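Local coordinates for alpha-1,2-mannosidase (Bacteroides thetaiotaomicron, PDB 2WW2), which hydrolyses alpha-linked mannose residues with inversion of configuration, as a calcium-dependent enzyme of glycoside hydrolase family 92, at residues K94-P99 and V146-N151; Y195-Y198 and L203-H206; E428-L433 and A478-N483. All blocks are in the same frame, centred on the assembly; numbering follows the deposited sequence.

Contact 1 of 3, residues K94-P99 and V146-N151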
ATOM      1  N   LYS A  94     -23.377  19.644 -29.373  1.00 11.91           N
ATOM      2  CA  LYS A  94     -23.734  19.911 -27.977  1.00 12.70           C
ATOM      3  C   LYS A  94     -25.170  19.541 -27.692  1.00 12.73           C
ATOM      4  O   LYS A  94     -25.521  19.309 -26.545  1.00 12.55           O
ATOM      5  CB  LYS A  94     -23.553  21.394 -27.653  1.00 13.37           C
ATOM      6  CG  LYS A  94     -22.134  21.908 -27.866  1.00 16.05           C
ATOM      7  CD  LYS A  94     -21.369  21.966 -26.557  1.00 20.91           C
ATOM      8  CE  LYS A  94     -20.095  22.793 -26.705  1.00 24.02           C
ATOM      9  NZ  LYS A  94     -19.236  22.669 -25.486  1.00 28.35           N
ATOM     10  N   GLU A  95     -25.996  19.498 -28.736  1.00 13.01           N
ATOM     11  CA  GLU A  95     -27.424  19.245 -28.604  1.00 13.96           C
ATOM     12  C   GLU A  95     -27.921  17.919 -29.206  1.00 13.20           C
ATOM     13  O   GLU A  95     -29.066  17.543 -28.958  1.00 12.64           O
ATOM     14  CB  GLU A  95     -28.226  20.378 -29.252  1.00 14.58           C
ATOM     15  CG  GLU A  95     -28.119  21.680 -28.514  1.00 20.87           C
ATOM     16  CD  GLU A  95     -29.190  22.636 -28.955  1.00 27.21           C
ATOM     17  OE1 GLU A  95     -29.056  23.193 -30.061  1.00 29.38           O
ATOM     18  OE2 GLU A  95     -30.179  22.807 -28.205  1.00 31.62           O
ATOM     19  N   ARG A  96     -27.097  17.244 -30.013  1.00 12.76           N
ATOM     20  CA  ARG A  96     -27.466  15.956 -30.591  1.00 13.17           C
ATOM     21  C   ARG A  96     -27.141  14.887 -29.589  1.00 13.00           C
ATOM     22  O   ARG A  96     -26.008  14.402 -29.539  1.00 14.34           O
ATOM     23  CB  ARG A  96     -26.678  15.618 -31.872  1.00 13.69           C
ATOM     24  CG  ARG A  96     -27.001  16.444 -33.065  1.00 14.01           C
ATOM     25  CD  ARG A  96     -26.337  15.894 -34.350  1.00 10.86           C
ATOM     26  NE  ARG A  96     -25.002  15.345 -34.139  1.00  9.61           N
ATOM     27  CZ  ARG A  96     -23.858  15.997 -34.341  1.00  9.92           C
ATOM     28  NH1 ARG A  96     -23.850  17.273 -34.757  1.00  8.46           N
ATOM     29  NH2 ARG A  96     -22.709  15.366 -34.125  1.00  8.39           N
ATOM     30  N   LEU A  97     -28.117  14.529 -28.782  1.00 12.12           N
ATOM     31  CA  LEU A  97     -27.907  13.577 -27.709  1.00 13.03           C
ATOM     32  C   LEU A  97     -29.084  12.634 -27.730  1.00 12.56           C
ATOM     33  O   LEU A  97     -30.161  13.006 -27.302  1.00 14.18           O
ATOM     34  CB  LEU A  97     -27.916  14.297 -26.359  1.00 13.04           C
ATOM     35  CG  LEU A  97     -26.710  15.110 -25.894  1.00 15.67           C
ATOM     36  CD1 LEU A  97     -25.431  14.318 -25.924  1.00 15.67           C
ATOM     37  CD2 LEU A  97     -26.606  16.383 -26.704  1.00 21.53           C
ATOM     38  N   VAL A  98     -28.890  11.413 -28.205  1.00 10.99           N
ATOM     39  CA  VAL A  98     -30.011  10.518 -28.379  1.00  9.71           C
ATOM     40  C   VAL A  98     -29.799   9.275 -27.523  1.00  9.38           C
ATOM     41  O   VAL A  98     -28.784   8.581 -27.679  1.00  9.18           O
ATOM     42  CB  VAL A  98     -30.158  10.098 -29.849  1.00  9.13           C
ATOM     43  CG1 VAL A  98     -31.422   9.241 -30.023  1.00  8.21           C
ATOM     44  CG2 VAL A  98     -30.199  11.332 -30.750  1.00  8.92           C
ATOM     45  N   PRO A  99     -30.747   8.999 -26.614  1.00  9.03           N
ATOM     46  CA  PRO A  99     -30.567   7.890 -25.675  1.00  9.36           C
ATOM     47  C   PRO A  99     -30.652   6.510 -26.347  1.00  9.52           C
ATOM     48  O   PRO A  99     -31.487   6.298 -27.236  1.00  9.30           O
ATOM     49  CB  PRO A  99     -31.701   8.075 -24.637  1.00  9.55           C
ATOM     50  CG  PRO A  99     -32.598   9.163 -25.159  1.00 10.15           C
ATOM     51  CD  PRO A  99     -31.934   9.831 -26.343  1.00  9.44           C
ATOM     52  N   VAL A 146     -28.070  14.348 -39.970  1.00  7.56           N
ATOM     53  CA  VAL A 146     -27.204  15.502 -39.801  1.00  7.07           C
ATOM     54  C   VAL A 146     -25.779  15.089 -40.123  1.00  7.49           C
ATOM     55  O   VAL A 146     -25.300  14.041 -39.650  1.00  6.39           O
ATOM     56  CB  VAL A 146     -27.237  16.056 -38.365  1.00  7.47           C
ATOM     57  CG1 VAL A 146     -26.133  17.124 -38.159  1.00  7.87           C
ATOM     58  CG2 VAL A 146     -28.626  16.622 -38.047  1.00  7.60           C
ATOM     59  N   VAL A 147     -25.109  15.933 -40.905  1.00  6.82           N
ATOM     60  CA  VAL A 147     -23.709  15.759 -41.211  1.00  7.12           C
ATOM     61  C   VAL A 147     -22.946  16.861 -40.462  1.00  7.89           C
ATOM     62  O   VAL A 147     -23.303  18.036 -40.529  1.00  7.34           O
ATOM     63  CB  VAL A 147     -23.442  15.855 -42.717  1.00  6.81           C
ATOM     64  CG1 VAL A 147     -21.968  15.785 -43.001  1.00  6.91           C
ATOM     65  CG2 VAL A 147     -24.179  14.718 -43.487  1.00  7.10           C
ATOM     66  N   ASP A 148     -21.920  16.463 -39.723  1.00  7.79           N
ATOM     67  CA  ASP A 148     -21.192  17.373 -38.849  1.00  7.48           C
ATOM     68  C   ASP A 148     -19.756  17.331 -39.344  1.00  7.96           C
ATOM     69  O   ASP A 148     -19.103  16.289 -39.290  1.00  7.18           O
ATOM     70  CB  ASP A 148     -21.339  16.894 -37.393  1.00  7.86           C
ATOM     71  CG  ASP A 148     -20.567  17.751 -36.393  1.00  8.78           C
ATOM     72  OD1 ASP A 148     -19.474  18.254 -36.738  1.00  7.61           O
ATOM     73  OD2 ASP A 148     -21.063  17.915 -35.253  1.00 10.06           O
ATOM     74  N   ALA A 149     -19.274  18.462 -39.874  1.00  7.09           N
ATOM     75  CA  ALA A 149     -17.947  18.500 -40.478  1.00  7.19           C
ATOM     76  C   ALA A 149     -16.889  19.007 -39.499  1.00  7.31           C
ATOM     77  O   ALA A 149     -15.754  19.303 -39.894  1.00  7.63           O
ATOM     78  CB  ALA A 149     -17.964  19.351 -41.795  1.00  6.83           C
ATOM     79  N   TYR A 150     -17.279  19.093 -38.229  1.00  7.25           N
ATOM     80  CA  TYR A 150     -16.392  19.419 -37.100  1.00  7.55           C
ATOM     81  C   TYR A 150     -15.968  20.888 -37.136  1.00  8.54           C
ATOM     82  O   TYR A 150     -16.374  21.637 -38.032  1.00  8.92           O
ATOM     83  CB  TYR A 150     -15.156  18.520 -37.113  1.00  7.18           C
ATOM     84  CG  TYR A 150     -14.959  17.697 -35.859  1.00  7.25           C
ATOM     85  CD1 TYR A 150     -13.929  17.984 -34.966  1.00  7.70           C
ATOM     86  CD2 TYR A 150     -15.793  16.625 -35.569  1.00  9.07           C
ATOM     87  CE1 TYR A 150     -13.724  17.211 -33.822  1.00  7.65           C
ATOM     88  CE2 TYR A 150     -15.607  15.847 -34.413  1.00  9.00           C
ATOM     89  CZ  TYR A 150     -14.555  16.150 -33.560  1.00  8.92           C
ATOM     90  OH  TYR A 150     -14.311  15.390 -32.438  1.00  9.85           O
ATOM     91  N   ASN A 151     -15.155  21.303 -36.168  1.00  9.22           N
ATOM     92  CA  ASN A 151     -14.651  22.678 -36.171  1.00  9.82           C
ATOM     93  C   ASN A 151     -13.224  22.756 -36.704  1.00  9.82           C
ATOM     94  O   ASN A 151     -12.700  21.768 -37.219  1.00  9.38           O
ATOM     95  CB  ASN A 151     -14.770  23.339 -34.793  1.00 10.78           C
ATOM     96  CG  ASN A 151     -13.881  22.686 -33.748  1.00 14.21           C
ATOM     97  OD1 ASN A 151     -13.462  21.545 -33.905  1.00 16.42           O
ATOM     98  ND2 ASN A 151     -13.590  23.413 -32.671  1.00 16.59           N
TER
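Arg96 meets Asp148 end-on, NH1 and NH2 converging on the single oxygen OD2. Arg96 NH1 lies 2.9 Å from Asp148 OD2 (N-H...O angle 157°); Arg96 NH2 is farther from Asp148 OD2, at 3.2 Å, and more bent. OD2 lies in the guanidinium plane, yet the two planes stand 87° apart, so this salt bridge is a fork on one atom rather than a flat two-oxygen pairing. OD2 uses its anti lone pair toward NH1, while NH2 comes from the same anti side but tilted out of the carboxylate plane. A bend at chi3 (-37°) brings the guanidinium to Asp148 as Arg96 CD rests 4.0 Å from Val146 CG1. Asp148 OD1 takes the Tyr150 N-H two residues on, an Asx turn. Further out, Arg62 O and Met91 O receive Arg96 NE and NH1, and Tyr214 OH and Asn48 ND2 also bond to OD2. A methionine at Arg96 would probably leave the buried Asp148 carboxylate without its counter-charge and the two carbonyls without their donors. A buried ion pair inside the N-terminal domain thus joins the loop before strand 98-108 to strand 143-148; the carbonyls round the arginine and the hydroxyl and amide at OD2 probably spread both charges.

Contact 2 of 3, residues Y195-Y198 and L203-H206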
ATOM      1  N   TYR A 195     -33.650  20.562 -46.555  1.00  8.72           N
ATOM      2  CA  TYR A 195     -32.223  20.549 -46.271  1.00  9.12           C
ATOM      3  C   TYR A 195     -31.831  21.934 -45.779  1.00  8.83           C
ATOM      4  O   TYR A 195     -32.583  22.906 -45.928  1.00  8.72           O
ATOM      5  CB  TYR A 195     -31.439  20.200 -47.540  1.00  9.06           C
ATOM      6  CG  TYR A 195     -32.062  20.881 -48.751  1.00 10.69           C
ATOM      7  CD1 TYR A 195     -31.697  22.170 -49.106  1.00 12.06           C
ATOM      8  CD2 TYR A 195     -33.063  20.247 -49.489  1.00 12.46           C
ATOM      9  CE1 TYR A 195     -32.295  22.810 -50.192  1.00 13.53           C
ATOM     10  CE2 TYR A 195     -33.674  20.873 -50.568  1.00 13.91           C
ATOM     11  CZ  TYR A 195     -33.281  22.154 -50.915  1.00 15.14           C
ATOM     12  OH  TYR A 195     -33.881  22.786 -51.982  1.00 16.45           O
ATOM     13  N   GLY A 196     -30.660  22.028 -45.171  1.00  9.28           N
ATOM     14  CA  GLY A 196     -30.172  23.316 -44.699  1.00  9.18           C
ATOM     15  C   GLY A 196     -28.780  23.195 -44.120  1.00  9.77           C
ATOM     16  O   GLY A 196     -28.240  22.090 -43.965  1.00  9.84           O
ATOM     17  N   THR A 197     -28.186  24.334 -43.790  1.00  9.75           N
ATOM     18  CA  THR A 197     -26.844  24.327 -43.256  1.00 10.24           C
ATOM     19  C   THR A 197     -26.824  25.040 -41.923  1.00 10.38           C
ATOM     20  O   THR A 197     -27.768  25.739 -41.569  1.00 11.16           O
ATOM     21  CB  THR A 197     -25.848  25.000 -44.219  1.00 10.47           C
ATOM     22  OG1 THR A 197     -26.355  26.286 -44.602  1.00 10.66           O
ATOM     23  CG2 THR A 197     -25.654  24.148 -45.463  1.00 10.20           C
ATOM     24  N   TYR A 198     -25.726  24.877 -41.198  1.00 10.30           N
ATOM     25  CA  TYR A 198     -25.559  25.482 -39.887  1.00 10.31           C
ATOM     26  C   TYR A 198     -24.103  25.881 -39.819  1.00 10.16           C
ATOM     27  O   TYR A 198     -23.228  25.103 -40.207  1.00  9.38           O
ATOM     28  CB  TYR A 198     -25.898  24.440 -38.807  1.00 10.68           C
ATOM     29  CG  TYR A 198     -25.546  24.794 -37.372  1.00 11.97           C
ATOM     30  CD1 TYR A 198     -26.362  25.636 -36.615  1.00 13.99           C
ATOM     31  CD2 TYR A 198     -24.435  24.226 -36.750  1.00 13.51           C
ATOM     32  CE1 TYR A 198     -26.052  25.937 -35.297  1.00 15.50           C
ATOM     33  CE2 TYR A 198     -24.116  24.514 -35.436  1.00 15.24           C
ATOM     34  CZ  TYR A 198     -24.925  25.367 -34.716  1.00 17.18           C
ATOM     35  OH  TYR A 198     -24.600  25.655 -33.419  1.00 19.44           O
ATOM     36  N   LEU A 203     -28.956  28.291 -37.963  1.00 14.18           N
ATOM     37  CA  LEU A 203     -29.465  27.271 -38.868  1.00 14.40           C
ATOM     38  C   LEU A 203     -30.135  27.951 -40.070  1.00 14.49           C
ATOM     39  O   LEU A 203     -31.074  28.721 -39.908  1.00 13.51           O
ATOM     40  CB  LEU A 203     -30.471  26.378 -38.136  1.00 14.84           C
ATOM     41  CG  LEU A 203     -31.277  25.359 -38.938  1.00 16.17           C
ATOM     42  CD1 LEU A 203     -30.374  24.455 -39.799  1.00 17.43           C
ATOM     43  CD2 LEU A 203     -32.113  24.534 -37.986  1.00 18.54           C
ATOM     44  N   LEU A 204     -29.648  27.664 -41.270  1.00 14.35           N
ATOM     45  CA  LEU A 204     -30.155  28.335 -42.474  1.00 15.21           C
ATOM     46  C   LEU A 204     -30.879  27.356 -43.388  1.00 14.64           C
ATOM     47  O   LEU A 204     -30.245  26.616 -44.141  1.00 14.24           O
ATOM     48  CB  LEU A 204     -28.996  28.975 -43.219  1.00 15.71           C
ATOM     49  CG  LEU A 204     -28.191  29.968 -42.365  1.00 18.97           C
ATOM     50  CD1 LEU A 204     -26.704  30.004 -42.732  1.00 21.33           C
ATOM     51  CD2 LEU A 204     -28.834  31.339 -42.441  1.00 20.05           C
ATOM     52  N   HIS A 205     -32.205  27.351 -43.339  1.00 14.58           N
ATOM     53  CA  HIS A 205     -32.980  26.430 -44.182  1.00 14.68           C
ATOM     54  C   HIS A 205     -32.835  26.728 -45.686  1.00 14.28           C
ATOM     55  O   HIS A 205     -32.712  27.883 -46.081  1.00 13.48           O
ATOM     56  CB  HIS A 205     -34.441  26.437 -43.740  1.00 15.42           C
ATOM     57  CG  HIS A 205     -34.620  26.097 -42.292  1.00 17.55           C
ATOM     58  ND1 HIS A 205     -34.636  24.796 -41.829  1.00 18.64           N
ATOM     59  CD2 HIS A 205     -34.752  26.887 -41.199  1.00 19.70           C
ATOM     60  CE1 HIS A 205     -34.799  24.797 -40.519  1.00 19.06           C
ATOM     61  NE2 HIS A 205     -34.861  26.052 -40.108  1.00 20.92           N
ATOM     62  N   HIS A 206     -32.837  25.679 -46.511  1.00 13.51           N
ATOM     63  CA  HIS A 206     -32.715  25.808 -47.976  1.00 13.38           C
ATOM     64  C   HIS A 206     -31.308  26.150 -48.458  1.00 13.16           C
ATOM     65  O   HIS A 206     -31.026  26.068 -49.648  1.00 12.55           O
ATOM     66  CB  HIS A 206     -33.698  26.848 -48.550  1.00 13.67           C
ATOM     67  CG  HIS A 206     -35.134  26.479 -48.377  1.00 15.51           C
ATOM     68  ND1 HIS A 206     -35.890  26.934 -47.319  1.00 17.27           N
ATOM     69  CD2 HIS A 206     -35.955  25.698 -49.120  1.00 17.81           C
ATOM     70  CE1 HIS A 206     -37.117  26.454 -47.418  1.00 17.30           C
ATOM     71  NE2 HIS A 206     -37.183  25.703 -48.503  1.00 18.83           N
TER
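Tyr195 and His206 close the open end of a beta hairpin, with Tyr198 and Leu203 facing each other next to its four-residue connection. The strands run antiparallel, their N-to-C directions 155° apart. At the open end the Tyr195 ring presents its edge to a backbone oxygen: CE1 lies 3.5 Å from His206 O, which sits near the ring plane. The torsion chi1 of 40° puts CG between the backbone N and the carbonyl carbon, and brings the end of the ring alongside the backbone of His206, just past strand 203-205. Near the connection the Tyr198 ring also offers an edge, with CD1 3.9 Å from Leu203 N.

Side chains alternate between the faces. Thr197 and Leu204 share one, where the Thr197 OG1 branch lies 4.0 Å from Leu204 CB. Tyr198, Leu203 and His205 take the other, where the side chain of Tyr218 from the adjoining strand 216-221 also lies: His205 ND1 bonds to its OH and Leu203 packs on it. Gly196 pairs with His205 across a non-hydrogen-bonded site; a beta carbon there would come only 2.9 Å from Leu204 O, so the lack of a side chain is consistent with the close approach here. His206 N reaches Tyr195 O at 2.8 Å. In the hydrogen-bonded pair Thr197-Leu204 the two bonds differ: Thr197 N approaches Leu204 O at 3.1 Å from above the carbonyl plane, whereas Leu204 N meets Thr197 O at 2.7 Å, almost straight (176°). That same Thr197 O is also approached by Leu203 CD1, at 3.4 Å.

Contact 3 of 3, residues E428-L433 and A478-N483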
ATOM      1  N   GLU A 428      23.925  14.780 -27.775  1.00 10.41           N
ATOM      2  CA  GLU A 428      25.254  15.337 -27.550  1.00 11.45           C
ATOM      3  C   GLU A 428      25.814  14.841 -26.222  1.00 11.20           C
ATOM      4  O   GLU A 428      26.939  14.350 -26.174  1.00 11.71           O
ATOM      5  CB  GLU A 428      25.224  16.861 -27.586  1.00 12.12           C
ATOM      6  CG  GLU A 428      24.640  17.439 -28.854  1.00 14.03           C
ATOM      7  CD  GLU A 428      23.168  17.854 -28.719  1.00 19.73           C
ATOM      8  OE1 GLU A 428      22.346  17.122 -28.086  1.00 15.50           O
ATOM      9  OE2 GLU A 428      22.845  18.942 -29.266  1.00 21.74           O
ATOM     10  N   TYR A 429      25.031  14.960 -25.147  1.00 10.55           N
ATOM     11  CA  TYR A 429      25.441  14.427 -23.848  1.00 10.24           C
ATOM     12  C   TYR A 429      25.712  12.925 -23.929  1.00  9.64           C
ATOM     13  O   TYR A 429      26.698  12.426 -23.416  1.00  9.11           O
ATOM     14  CB  TYR A 429      24.327  14.619 -22.815  1.00 10.67           C
ATOM     15  CG  TYR A 429      24.226  15.999 -22.190  1.00 11.03           C
ATOM     16  CD1 TYR A 429      25.316  16.584 -21.559  1.00 13.33           C
ATOM     17  CD2 TYR A 429      23.018  16.690 -22.196  1.00 12.00           C
ATOM     18  CE1 TYR A 429      25.211  17.838 -20.981  1.00 13.40           C
ATOM     19  CE2 TYR A 429      22.898  17.928 -21.612  1.00 13.61           C
ATOM     20  CZ  TYR A 429      23.999  18.499 -21.016  1.00 14.04           C
ATOM     21  OH  TYR A 429      23.870  19.733 -20.437  1.00 16.99           O
ATOM     22  N   TYR A 430      24.777  12.193 -24.518  1.00  9.76           N
ATOM     23  CA  TYR A 430      24.892  10.731 -24.578  1.00  9.40           C
ATOM     24  C   TYR A 430      26.197  10.301 -25.258  1.00 10.26           C
ATOM     25  O   TYR A 430      26.879   9.383 -24.790  1.00 10.21           O
ATOM     26  CB  TYR A 430      23.676  10.181 -25.318  1.00  9.61           C
ATOM     27  CG  TYR A 430      23.653   8.692 -25.568  1.00  8.94           C
ATOM     28  CD1 TYR A 430      23.064   7.833 -24.650  1.00  8.41           C
ATOM     29  CD2 TYR A 430      24.184   8.147 -26.744  1.00  9.37           C
ATOM     30  CE1 TYR A 430      23.007   6.471 -24.884  1.00  9.67           C
ATOM     31  CE2 TYR A 430      24.124   6.768 -26.990  1.00  8.37           C
ATOM     32  CZ  TYR A 430      23.535   5.942 -26.051  1.00  9.52           C
ATOM     33  OH  TYR A 430      23.446   4.576 -26.247  1.00  9.58           O
ATOM     34  N   ASP A 431      26.533  10.956 -26.366  1.00 10.50           N
ATOM     35  CA  ASP A 431      27.752  10.616 -27.106  1.00 11.65           C
ATOM     36  C   ASP A 431      28.998  10.945 -26.279  1.00 12.08           C
ATOM     37  O   ASP A 431      29.995  10.224 -26.318  1.00 11.95           O
ATOM     38  CB  ASP A 431      27.804  11.354 -28.453  1.00 11.92           C
ATOM     39  CG  ASP A 431      26.859  10.742 -29.502  1.00 14.06           C
ATOM     40  OD1 ASP A 431      26.401   9.603 -29.310  1.00 14.37           O
ATOM     41  OD2 ASP A 431      26.583  11.403 -30.517  1.00 16.74           O
ATOM     42  N   LYS A 432      28.933  12.035 -25.524  1.00 11.54           N
ATOM     43  CA  LYS A 432      30.091  12.473 -24.740  1.00 11.96           C
ATOM     44  C   LYS A 432      30.252  11.670 -23.454  1.00 11.67           C
ATOM     45  O   LYS A 432      31.358  11.303 -23.072  1.00 11.43           O
ATOM     46  CB  LYS A 432      29.959  13.957 -24.402  1.00 11.56           C
ATOM     47  CG  LYS A 432      31.098  14.512 -23.516  1.00 13.80           C
ATOM     48  N   LEU A 433      29.139  11.411 -22.780  1.00 10.97           N
ATOM     49  CA  LEU A 433      29.177  10.905 -21.411  1.00 10.53           C
ATOM     50  C   LEU A 433      28.905   9.417 -21.300  1.00 10.41           C
ATOM     51  O   LEU A 433      29.260   8.807 -20.305  1.00 10.28           O
ATOM     52  CB  LEU A 433      28.132  11.633 -20.559  1.00 10.68           C
ATOM     53  CG  LEU A 433      28.208  13.142 -20.369  1.00 10.85           C
ATOM     54  CD1 LEU A 433      27.004  13.613 -19.538  1.00 10.80           C
ATOM     55  CD2 LEU A 433      29.549  13.545 -19.713  1.00 11.88           C
ATOM     56  N   ALA A 478      26.161  -0.130 -27.189  1.00 10.52           N
ATOM     57  CA  ALA A 478      25.185  -1.129 -26.769  1.00 10.58           C
ATOM     58  C   ALA A 478      25.183  -1.373 -25.257  1.00 10.44           C
ATOM     59  O   ALA A 478      24.126  -1.581 -24.673  1.00 10.27           O
ATOM     60  CB  ALA A 478      25.397  -2.457 -27.535  1.00  9.83           C
ATOM     61  N   PRO A 479      26.371  -1.356 -24.614  1.00 10.75           N
ATOM     62  CA  PRO A 479      26.407  -1.558 -23.163  1.00 10.56           C
ATOM     63  C   PRO A 479      26.221  -0.277 -22.333  1.00 10.25           C
ATOM     64  O   PRO A 479      26.522  -0.287 -21.146  1.00  9.76           O
ATOM     65  CB  PRO A 479      27.824  -2.129 -22.906  1.00 10.17           C
ATOM     66  CG  PRO A 479      28.580  -1.988 -24.209  1.00 11.51           C
ATOM     67  CD  PRO A 479      27.717  -1.279 -25.210  1.00 10.92           C
ATOM     68  N   ASN A 480      25.755   0.811 -22.942  1.00 10.55           N
ATOM     69  CA  ASN A 480      25.645   2.078 -22.223  1.00 10.60           C
ATOM     70  C   ASN A 480      24.652   1.976 -21.062  1.00 10.94           C
ATOM     71  O   ASN A 480      24.701   2.790 -20.148  1.00 10.78           O
ATOM     72  CB  ASN A 480      25.261   3.240 -23.147  1.00 11.14           C
ATOM     73  CG  ASN A 480      26.472   3.885 -23.817  1.00 11.58           C
ATOM     74  OD1 ASN A 480      27.617   3.649 -23.420  1.00 10.61           O
ATOM     75  ND2 ASN A 480      26.221   4.720 -24.825  1.00 12.38           N
ATOM     76  N   TYR A 481      23.759   0.986 -21.095  1.00 10.28           N
ATOM     77  CA  TYR A 481      22.870   0.757 -19.952  1.00 10.50           C
ATOM     78  C   TYR A 481      23.664   0.596 -18.655  1.00 10.94           C
ATOM     79  O   TYR A 481      23.189   0.961 -17.558  1.00 10.77           O
ATOM     80  CB  TYR A 481      21.961  -0.467 -20.161  1.00  9.92           C
ATOM     81  CG  TYR A 481      22.689  -1.789 -20.239  1.00 10.87           C
ATOM     82  CD1 TYR A 481      22.954  -2.519 -19.090  1.00 11.47           C
ATOM     83  CD2 TYR A 481      23.115  -2.306 -21.461  1.00 10.29           C
ATOM     84  CE1 TYR A 481      23.620  -3.732 -19.150  1.00 11.47           C
ATOM     85  CE2 TYR A 481      23.793  -3.530 -21.538  1.00 10.62           C
ATOM     86  CZ  TYR A 481      24.043  -4.228 -20.374  1.00 11.25           C
ATOM     87  OH  TYR A 481      24.705  -5.430 -20.419  1.00 12.57           O
ATOM     88  N   ARG A 482      24.855   0.016 -18.762  1.00 11.08           N
ATOM     89  CA  ARG A 482      25.674  -0.201 -17.565  1.00 11.75           C
ATOM     90  C   ARG A 482      26.060   1.097 -16.861  1.00 11.42           C
ATOM     91  O   ARG A 482      26.389   1.099 -15.675  1.00 11.48           O
ATOM     92  CB  ARG A 482      26.946  -0.993 -17.901  1.00 12.22           C
ATOM     93  CG  ARG A 482      26.709  -2.370 -18.535  1.00 15.08           C
ATOM     94  CD  ARG A 482      28.071  -3.061 -18.721  1.00 20.29           C
ATOM     95  NE  ARG A 482      28.042  -4.315 -19.479  1.00 26.14           N
ATOM     96  CZ  ARG A 482      27.755  -5.526 -18.978  1.00 29.32           C
ATOM     97  NH1 ARG A 482      27.417  -5.691 -17.699  1.00 27.80           N
ATOM     98  NH2 ARG A 482      27.806  -6.594 -19.775  1.00 30.42           N
ATOM     99  N   ASN A 483      26.051   2.202 -17.594  1.00 11.05           N
ATOM    100  CA  ASN A 483      26.548   3.446 -17.065  1.00 10.66           C
ATOM    101  C   ASN A 483      25.578   4.059 -16.059  1.00 10.75           C
ATOM    102  O   ASN A 483      25.934   4.995 -15.347  1.00  9.83           O
ATOM    103  CB  ASN A 483      26.818   4.440 -18.203  1.00 11.03           C
ATOM    104  CG  ASN A 483      28.004   4.040 -19.054  1.00 13.15           C
ATOM    105  OD1 ASN A 483      28.973   3.475 -18.548  1.00 14.71           O
ATOM    106  ND2 ASN A 483      27.939   4.328 -20.351  1.00 13.71           N
TER
HETATM  107  O   HOH W   1      27.693   6.947 -25.883  1.00 12.34           O
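Tyr430 and Asn480 carry this contact almost alone, and polar bonding is its main component. Asn480 ND2 donates to Tyr430 OH at 3.1 Å, with an N-H...O angle of 157° and the hydroxyl tilted somewhat from the amide plane. The phenol oxygen has a second partner in Asp455 OD2, on helix 444-465, so it is held between an amide and a carboxylate.

One water adds an indirect bond. It accepts from Asn480 ND2 at 2.9 Å and donates to the carbonyl oxygen of Tyr430 at 2.8 Å. The amide nitrogen therefore serves both the hydroxyl and, through the water, the backbone of the same tyrosine, a double tie that should restrict rotation of the amide.

Van der Waals contact is slight. The ring and amide planes stand 81° apart, and Asn480 ND2 comes obliquely to 3.2 Å from Tyr430 CZ, at the hydroxyl end of the ring. With CG anti to the backbone N (chi1 176°), the tyrosine extends from its helix across to the other segment, bridging backbones whose nearest CA atoms, those of Tyr430 and Asn480, are 9.0 Å apart. Thr448 and Ala452 of helix 444-465 pack against the ring, and Arg424 makes a cation-pi contact with it.

Charges and backbone bonds frame the pair. Asp431 forms a salt bridge with Lys477, just before Ala478, while Asn483 N bonds to Asn480 O at 2.9 Å within the 3-10 turn that carries the asparagine. The contact thus joins helix 427-433 to the loop after helix 468-475, beside helix 444-465, within the catalytic domain, which in this family is an (alpha/alpha)6 barrel.

How the contacts relate
Contacts 1 and 2 both belong to the beta-rich N-terminal domain: their centres are 15 Å apart, their nearest atoms about 6 Å, and they do not touch. Strand 216-221 relates them, since it pairs with both 143-148 of contact 1 and 194-198 of contact 2. Contact 3 lies in the catalytic domain, on the opposite side of the chain's centre, with its own centre 52 Å from that of contact 1 and 63 Å from that of contact 2. Segment 94-99 leads into strand 98-108, which carries the sodium ligands His102 and Glu105; this is a relation along the chain and not a contact with the ion. None of the three contacts includes a sodium ligand.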